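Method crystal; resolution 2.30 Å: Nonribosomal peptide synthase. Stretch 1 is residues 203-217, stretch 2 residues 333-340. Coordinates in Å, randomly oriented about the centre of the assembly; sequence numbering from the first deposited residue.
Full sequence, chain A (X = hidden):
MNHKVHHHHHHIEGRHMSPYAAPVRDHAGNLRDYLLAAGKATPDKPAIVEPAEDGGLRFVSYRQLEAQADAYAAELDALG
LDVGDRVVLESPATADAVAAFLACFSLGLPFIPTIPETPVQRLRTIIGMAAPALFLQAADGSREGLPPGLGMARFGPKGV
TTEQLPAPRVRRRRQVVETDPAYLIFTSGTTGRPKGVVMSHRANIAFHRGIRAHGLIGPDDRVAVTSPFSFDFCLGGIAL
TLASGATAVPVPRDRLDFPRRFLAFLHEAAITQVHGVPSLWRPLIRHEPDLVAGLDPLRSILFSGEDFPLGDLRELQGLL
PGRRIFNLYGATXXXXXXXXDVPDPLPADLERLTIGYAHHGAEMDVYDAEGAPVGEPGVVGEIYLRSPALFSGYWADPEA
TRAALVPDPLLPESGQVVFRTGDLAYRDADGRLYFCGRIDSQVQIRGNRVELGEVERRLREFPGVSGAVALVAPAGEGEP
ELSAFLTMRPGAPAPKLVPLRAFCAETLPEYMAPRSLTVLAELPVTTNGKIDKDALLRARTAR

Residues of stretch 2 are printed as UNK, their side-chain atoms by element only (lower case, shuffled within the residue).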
ATOM      1  N   ALA A 203      11.170  -0.860   6.110  1.00 14.31           N
ATOM      2  CA  ALA A 203      11.138  -1.035   4.660  1.00 12.37           C
ATOM      3  C   ALA A 203      10.040  -0.202   4.075  1.00 11.83           C
ATOM      4  O   ALA A 203      10.219   0.399   3.013  1.00 11.17           O
ATOM      5  CB  ALA A 203      10.949  -2.479   4.273  1.00 11.04           C
ATOM      6  N   ASN A 204       8.881  -0.223   4.703  1.00 11.54           N
ATOM      7  CA  ASN A 204       7.773   0.523   4.156  1.00 12.38           C
ATOM      8  C   ASN A 204       7.965   2.025   4.328  1.00 12.43           C
ATOM      9  O   ASN A 204       7.656   2.812   3.435  1.00 12.37           O
ATOM     10  CB  ASN A 204       6.410   0.038   4.673  1.00 13.11           C
ATOM     11  CG  ASN A 204       5.273   0.481   3.761  1.00 12.74           C
ATOM     12  OD1 ASN A 204       5.344   0.317   2.513  1.00 14.03           O
ATOM     13  ND2 ASN A 204       4.298   1.109   4.329  1.00 12.50           N
ATOM     14  N   ILE A 205       8.583   2.410   5.432  1.00 13.39           N
ATOM     15  CA  ILE A 205       8.972   3.808   5.629  1.00 13.65           C
ATOM     16  C   ILE A 205       9.936   4.241   4.524  1.00 13.34           C
ATOM     17  O   ILE A 205       9.827   5.354   3.976  1.00 12.66           O
ATOM     18  CB  ILE A 205       9.543   4.025   7.025  1.00 13.29           C
ATOM     19  CG1 ILE A 205       8.418   3.991   8.062  1.00 12.71           C
ATOM     20  CG2 ILE A 205      10.222   5.385   7.128  1.00 14.28           C
ATOM     21  CD1 ILE A 205       8.907   3.822   9.463  1.00 12.53           C
ATOM     22  N   ALA A 206      10.810   3.337   4.115  1.00 12.83           N
ATOM     23  CA  ALA A 206      11.820   3.708   3.087  1.00 12.67           C
ATOM     24  C   ALA A 206      11.128   3.935   1.750  1.00 12.56           C
ATOM     25  O   ALA A 206      11.500   4.789   0.995  1.00 14.12           O
ATOM     26  CB  ALA A 206      12.887   2.626   2.973  1.00 12.61           C
ATOM     27  N   PHE A 207      10.099   3.143   1.489  1.00 12.87           N
ATOM     28  CA  PHE A 207       9.290   3.324   0.353  1.00 13.15           C
ATOM     29  C   PHE A 207       8.649   4.748   0.312  1.00 13.95           C
ATOM     30  O   PHE A 207       8.770   5.444  -0.660  1.00 12.64           O
ATOM     31  CB  PHE A 207       8.219   2.277   0.313  1.00 13.58           C
ATOM     32  CG  PHE A 207       7.299   2.435  -0.846  1.00 16.31           C
ATOM     33  CD1 PHE A 207       7.730   2.169  -2.122  1.00 18.08           C
ATOM     34  CD2 PHE A 207       5.994   2.936  -0.671  1.00 17.25           C
ATOM     35  CE1 PHE A 207       6.896   2.379  -3.222  1.00 19.64           C
ATOM     36  CE2 PHE A 207       5.165   3.128  -1.747  1.00 17.41           C
ATOM     37  CZ  PHE A 207       5.610   2.839  -3.023  1.00 18.30           C
ATOM     38  N   HIS A 208       7.924   5.129   1.358  1.00 14.24           N
ATOM     39  CA  HIS A 208       7.260   6.416   1.382  1.00 14.79           C
ATOM     40  C   HIS A 208       8.286   7.552   1.300  1.00 16.31           C
ATOM     41  O   HIS A 208       8.087   8.507   0.583  1.00 15.86           O
ATOM     42  CB  HIS A 208       6.376   6.514   2.608  1.00 14.85           C
ATOM     43  CG  HIS A 208       5.259   5.548   2.556  1.00 15.78           C
ATOM     44  ND1 HIS A 208       4.303   5.599   1.565  1.00 15.44           N
ATOM     45  CD2 HIS A 208       5.016   4.423   3.263  1.00 16.85           C
ATOM     46  CE1 HIS A 208       3.477   4.583   1.707  1.00 16.41           C
ATOM     47  NE2 HIS A 208       3.904   3.839   2.716  1.00 18.25           N
ATOM     48  N   ARG A 209       9.411   7.399   1.989  1.00 16.33           N
ATOM     49  CA  ARG A 209      10.446   8.399   1.912  1.00 17.46           C
ATOM     50  C   ARG A 209      10.916   8.630   0.476  1.00 18.38           C
ATOM     51  O   ARG A 209      11.089   9.776   0.033  1.00 17.04           O
ATOM     52  CB  ARG A 209      11.656   7.994   2.754  1.00 17.88           C
ATOM     53  CG  ARG A 209      11.532   8.246   4.234  1.00 17.62           C
ATOM     54  CD  ARG A 209      12.958   8.266   4.796  1.00 20.11           C
ATOM     55  NE  ARG A 209      13.461   6.945   4.888  1.00 19.41           N
ATOM     56  CZ  ARG A 209      14.562   6.420   4.347  1.00 21.12           C
ATOM     57  NH1 ARG A 209      15.485   7.114   3.689  1.00 20.87           N
ATOM     58  NH2 ARG A 209      14.744   5.105   4.558  1.00 20.47           N
ATOM     59  N   GLY A 210      11.225   7.538  -0.214  1.00 18.16           N
ATOM     60  CA  GLY A 210      11.651   7.625  -1.595  1.00 18.06           C
ATOM     61  C   GLY A 210      10.561   8.253  -2.464  1.00 19.83           C
ATOM     62  O   GLY A 210      10.852   9.169  -3.235  1.00 21.87           O
ATOM     63  N   ILE A 211       9.322   7.759  -2.370  1.00 17.33           N
ATOM     64  CA  ILE A 211       8.280   8.205  -3.273  1.00 18.45           C
ATOM     65  C   ILE A 211       7.936   9.716  -3.096  1.00 16.94           C
ATOM     66  O   ILE A 211       7.761  10.402  -4.061  1.00 15.42           O
ATOM     67  CB  ILE A 211       7.040   7.305  -3.148  1.00 21.03           C
ATOM     68  CG1 ILE A 211       7.317   5.925  -3.795  1.00 22.69           C
ATOM     69  CG2 ILE A 211       5.834   7.905  -3.839  1.00 22.05           C
ATOM     70  CD1 ILE A 211       7.423   5.934  -5.314  1.00 20.98           C
ATOM     71  N   ARG A 212       7.959  10.219  -1.871  1.00 15.73           N
ATOM     72  CA  ARG A 212       7.740  11.611  -1.639  1.00 15.88           C
ATOM     73  C   ARG A 212       8.773  12.493  -2.261  1.00 16.58           C
ATOM     74  O   ARG A 212       8.523  13.670  -2.452  1.00 19.14           O
ATOM     75  CB  ARG A 212       7.679  11.892  -0.133  1.00 15.70           C
ATOM     76  CG  ARG A 212       6.395  11.403   0.508  1.00 15.27           C
ATOM     77  CD  ARG A 212       6.448  11.593   1.997  1.00 15.48           C
ATOM     78  NE  ARG A 212       6.261  12.989   2.378  1.00 16.73           N
ATOM     79  CZ  ARG A 212       6.578  13.500   3.569  1.00 18.14           C
ATOM     80  NH1 ARG A 212       7.195  12.766   4.492  1.00 16.05           N
ATOM     81  NH2 ARG A 212       6.302  14.785   3.820  1.00 19.48           N
ATOM     82  N   ALA A 213       9.955  11.970  -2.545  1.00 16.36           N
ATOM     83  CA  ALA A 213      10.957  12.751  -3.245  1.00 17.62           C
ATOM     84  C   ALA A 213      10.550  13.064  -4.667  1.00 19.06           C
ATOM     85  O   ALA A 213      11.157  13.907  -5.286  1.00 17.77           O
ATOM     86  CB  ALA A 213      12.323  12.047  -3.262  1.00 17.38           C
ATOM     87  N   HIS A 214       9.592  12.313  -5.198  1.00 22.21           N
ATOM     88  CA  HIS A 214       9.153  12.465  -6.569  1.00 23.72           C
ATOM     89  C   HIS A 214       8.001  13.461  -6.667  1.00 22.11           C
ATOM     90  O   HIS A 214       7.606  13.799  -7.768  1.00 22.75           O
ATOM     91  CB  HIS A 214       8.652  11.121  -7.134  1.00 28.51           C
ATOM     92  CG  HIS A 214       9.740  10.137  -7.490  1.00 33.31           C
ATOM     93  ND1 HIS A 214      10.024   9.791  -8.798  1.00 37.62           N
ATOM     94  CD2 HIS A 214      10.551   9.370  -6.716  1.00 32.39           C
ATOM     95  CE1 HIS A 214      10.984   8.883  -8.813  1.00 38.29           C
ATOM     96  NE2 HIS A 214      11.303   8.594  -7.564  1.00 32.95           N
ATOM     97  N   GLY A 215       7.399  13.859  -5.555  1.00 19.93           N
ATOM     98  CA  GLY A 215       6.312  14.842  -5.582  1.00 19.24           C
ATOM     99  C   GLY A 215       5.044  14.340  -6.243  1.00 19.71           C
ATOM    100  O   GLY A 215       4.412  15.067  -7.017  1.00 19.26           O
ATOM    101  N   LEU A 216       4.628  13.129  -5.927  1.00 17.88           N
ATOM    102  CA  LEU A 216       3.414  12.619  -6.508  1.00 18.54           C
ATOM    103  C   LEU A 216       2.225  13.177  -5.842  1.00 16.61           C
ATOM    104  O   LEU A 216       1.150  13.258  -6.470  1.00 14.78           O
ATOM    105  CB  LEU A 216       3.329  11.108  -6.382  1.00 22.37           C
ATOM    106  CG  LEU A 216       3.600  10.169  -7.533  1.00 24.81           C
ATOM    107  CD1 LEU A 216       4.829  10.445  -8.356  1.00 25.81           C
ATOM    108  CD2 LEU A 216       3.585   8.747  -6.968  1.00 26.50           C
ATOM    109  N   ILE A 217       2.341  13.459  -4.548  1.00 15.79           N
ATOM    110  CA  ILE A 217       1.203  13.938  -3.781  1.00 16.80           C
ATOM    111  C   ILE A 217       1.637  15.106  -2.947  1.00 16.40           C
ATOM    112  O   ILE A 217       2.665  15.061  -2.293  1.00 16.91           O
ATOM    113  CB  ILE A 217       0.576  12.833  -2.866  1.00 17.53           C
ATOM    114  CG1 ILE A 217       0.172  11.615  -3.699  1.00 17.36           C
ATOM    115  CG2 ILE A 217      -0.674  13.344  -2.130  1.00 17.01           C
ATOM    116  CD1 ILE A 217      -0.190  10.405  -2.867  1.00 17.79           C
ATOM    117  N   UNK A 333       6.301  -7.368  -2.761  1.00 20.08           N
ATOM    118  CA  UNK A 333       7.553  -7.547  -2.073  1.00 19.55           C
ATOM    119  C   UNK A 333       8.274  -6.265  -1.808  1.00 19.01           C
ATOM    120  O   UNK A 333       9.172  -6.268  -0.952  1.00 20.71           O
ATOM    121  o   UNK A 333       6.328  -9.679  -4.221  1.00 22.75           O
ATOM    122  c   UNK A 333       8.460  -8.526  -2.812  1.00 20.30           C
ATOM    123  c   UNK A 333       6.993 -10.512  -3.553  1.00 23.03           C
ATOM    124  c   UNK A 333       8.083 -10.007  -2.587  1.00 22.36           C
ATOM    125  o   UNK A 333       6.853 -11.755  -3.679  1.00 22.51           O
ATOM    126  N   UNK A 334       7.969  -5.199  -2.535  1.00 20.56           N
ATOM    127  CA  UNK A 334       8.572  -3.876  -2.231  1.00 25.24           C
ATOM    128  C   UNK A 334       7.540  -2.745  -2.132  1.00 25.96           C
ATOM    129  O   UNK A 334       7.899  -1.566  -1.986  1.00 25.15           O
ATOM    130  o   UNK A 334       9.013  -3.398  -4.546  1.00 29.67           O
ATOM    131  c   UNK A 334       9.608  -3.466  -3.267  1.00 23.46           C
ATOM    132  N   UNK A 335       6.273  -3.143  -2.144  1.00 27.83           N
ATOM    133  CA  UNK A 335       5.121  -2.269  -2.413  1.00 26.11           C
ATOM    134  C   UNK A 335       5.106  -1.744  -3.818  1.00 24.30           C
ATOM    135  O   UNK A 335       4.140  -1.957  -4.521  1.00 24.40           O
ATOM    136  s   UNK A 335       3.095   0.493  -0.141  1.00 32.05           S
ATOM    137  c   UNK A 335       1.997  -0.743   0.587  1.00 33.87           C
ATOM    138  c   UNK A 335       3.702  -0.346  -1.622  1.00 27.76           C
ATOM    139  c   UNK A 335       4.981  -1.141  -1.390  1.00 26.69           C
ATOM    140  N   UNK A 336       6.184  -1.073  -4.231  1.00 26.21           N
ATOM    141  CA  UNK A 336       6.393  -0.664  -5.611  1.00 27.77           C
ATOM    142  C   UNK A 336       7.872  -0.441  -5.802  1.00 29.78           C
ATOM    143  O   UNK A 336       8.639  -0.533  -4.844  1.00 35.04           O
ATOM    144  c   UNK A 336       5.622   0.614  -5.966  1.00 27.02           C
ATOM    145  N   UNK A 337       8.279  -0.194  -7.051  1.00 28.82           N
ATOM    146  CA  UNK A 337       9.693  -0.154  -7.420  1.00 25.90           C
ATOM    147  C   UNK A 337      10.019   1.046  -8.298  1.00 25.34           C
ATOM    148  O   UNK A 337      11.134   1.551  -8.259  1.00 26.71           O
ATOM    149  c   UNK A 337      10.094  -1.481  -8.107  1.00 24.70           C
ATOM    150  N   UNK A 338       9.099   1.462  -9.155  1.00 24.48           N
ATOM    151  CA  UNK A 338       9.357   2.597 -10.036  1.00 24.86           C
ATOM    152  C   UNK A 338       8.096   3.318 -10.359  1.00 25.26           C
ATOM    153  O   UNK A 338       7.010   2.740 -10.390  1.00 24.28           O
ATOM    154  o   UNK A 338       9.039   1.606 -12.232  1.00 23.53           O
ATOM    155  c   UNK A 338      10.009   2.157 -11.356  1.00 24.07           C
ATOM    156  N   UNK A 339       8.259   4.606 -10.647  1.00 29.67           N
ATOM    157  CA  UNK A 339       7.144   5.459 -11.010  1.00 29.59           C
ATOM    158  C   UNK A 339       7.568   6.339 -12.166  1.00 28.38           C
ATOM    159  O   UNK A 339       8.598   6.947 -12.139  1.00 26.29           O
ATOM    160  c   UNK A 339       6.634   6.312  -9.824  1.00 31.40           C
ATOM    161  c   UNK A 339       7.701   7.263  -9.323  1.00 31.36           C
ATOM    162  c   UNK A 339       5.385   7.090 -10.246  1.00 31.17           C
ATOM    163  N   UNK A 340       6.710   6.409 -13.169  1.00 28.00           N
ATOM    164  CA  UNK A 340       7.068   6.940 -14.461  1.00 28.11           C
ATOM    165  C   UNK A 340       5.945   7.870 -14.936  1.00 26.41           C
ATOM    166  O   UNK A 340       4.771   7.527 -14.828  1.00 25.78           O
ATOM    167  o   UNK A 340       8.415   5.045 -15.066  1.00 35.41           O
ATOM    168  c   UNK A 340       7.357   6.205 -16.823  1.00 30.97           C
ATOM    169  c   UNK A 340       7.237   5.761 -15.425  1.00 29.22           C
TER

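Position 333 carries three side-chain carbons in an unbranched chain, the third bonded to two oxygens. This is a carboxylate at the end of a two-methylene arm, and it is out of reach of the helical stretch. The residue is Glu 333, and one of its carboxylate oxygens is hydrogen-bonded elsewhere in the structure.

At position 334 the side chain is one carbon followed by one oxygen, a primary hydroxyl. The CA-to-CB bond points sideways to the helix and the side chain does not touch it; the contact here is made by the backbone, whose O lies 3.7 Å from CD1 of Phe 207. The residue is Ser 334. Its hydroxyl turns back on its own stretch, where OG gives a weak hydrogen bond to O of position 336 at 2.9 Å.

Position 335 has two carbons, a sulfur and a final carbon in an unbranched chain, a thioether. CA to CB points toward the helix, and the sulfur lies 3.5 Å from OD1 of Asn 204, 3.7 Å from CE2 of Phe 207 and 4.5 Å from NE2 of His 208. This sequence of atoms belongs to methionine, Met 335. Its CG sits over one face of the Phe 207 ring, 4.1 Å from the centroid, in a CH-pi contact, while SD approaches the same ring obliquely. The backbone has positive phi (66°) at this point.

A single carbon makes up the side chain at position 336. Though its CA-to-CB bond is directed sideways, CB comes within 3.5 Å of CE1 of Phe 207, close packing for a methyl group against a ring. The residue is Ala 336.

Position 337 also has one side-chain carbon, but its CA-to-CB bond points away from the helix, and CB stays 7.0 Å from CE1 of Phe 207. It is Ala 337, buried without touching the first stretch.

One carbon and one oxygen are found at position 338, where the strand begins. The CA-to-CB bond points away from the helix, the side chain does not touch stretch 1, and the hydroxyl is hydrogen-bonded elsewhere in the structure. This is Ser 338.

Position 339 bears three carbons, branched at the first, with no heteroatom. The CA-to-CB bond points toward stretch 1, and the methyl groups meet Ile 211, His 214 and Leu 216. The residue is Val 339. CG1 lies 3.5 Å from ND1 of His 214, over one face of that ring, and 4.2 Å from CD1 of Ile 211; CG2 is 3.9 Å from CD1 of Leu 216.

Position 340 branches at its first carbon into one oxygen and one carbon. Its CA-to-CB bond points away, it makes no contact, and it is Thr 340.

The contact thus has two centres, Met 335 against the helix at Phe 207 and Val 339 beside Ile 211, His 214 and Leu 216. No hydrogen bond crosses between the stretches. Apolar packing and contacts over ring faces join them, burying 375 Å² in total.

Stretch 2 333-340: ESMAASVT
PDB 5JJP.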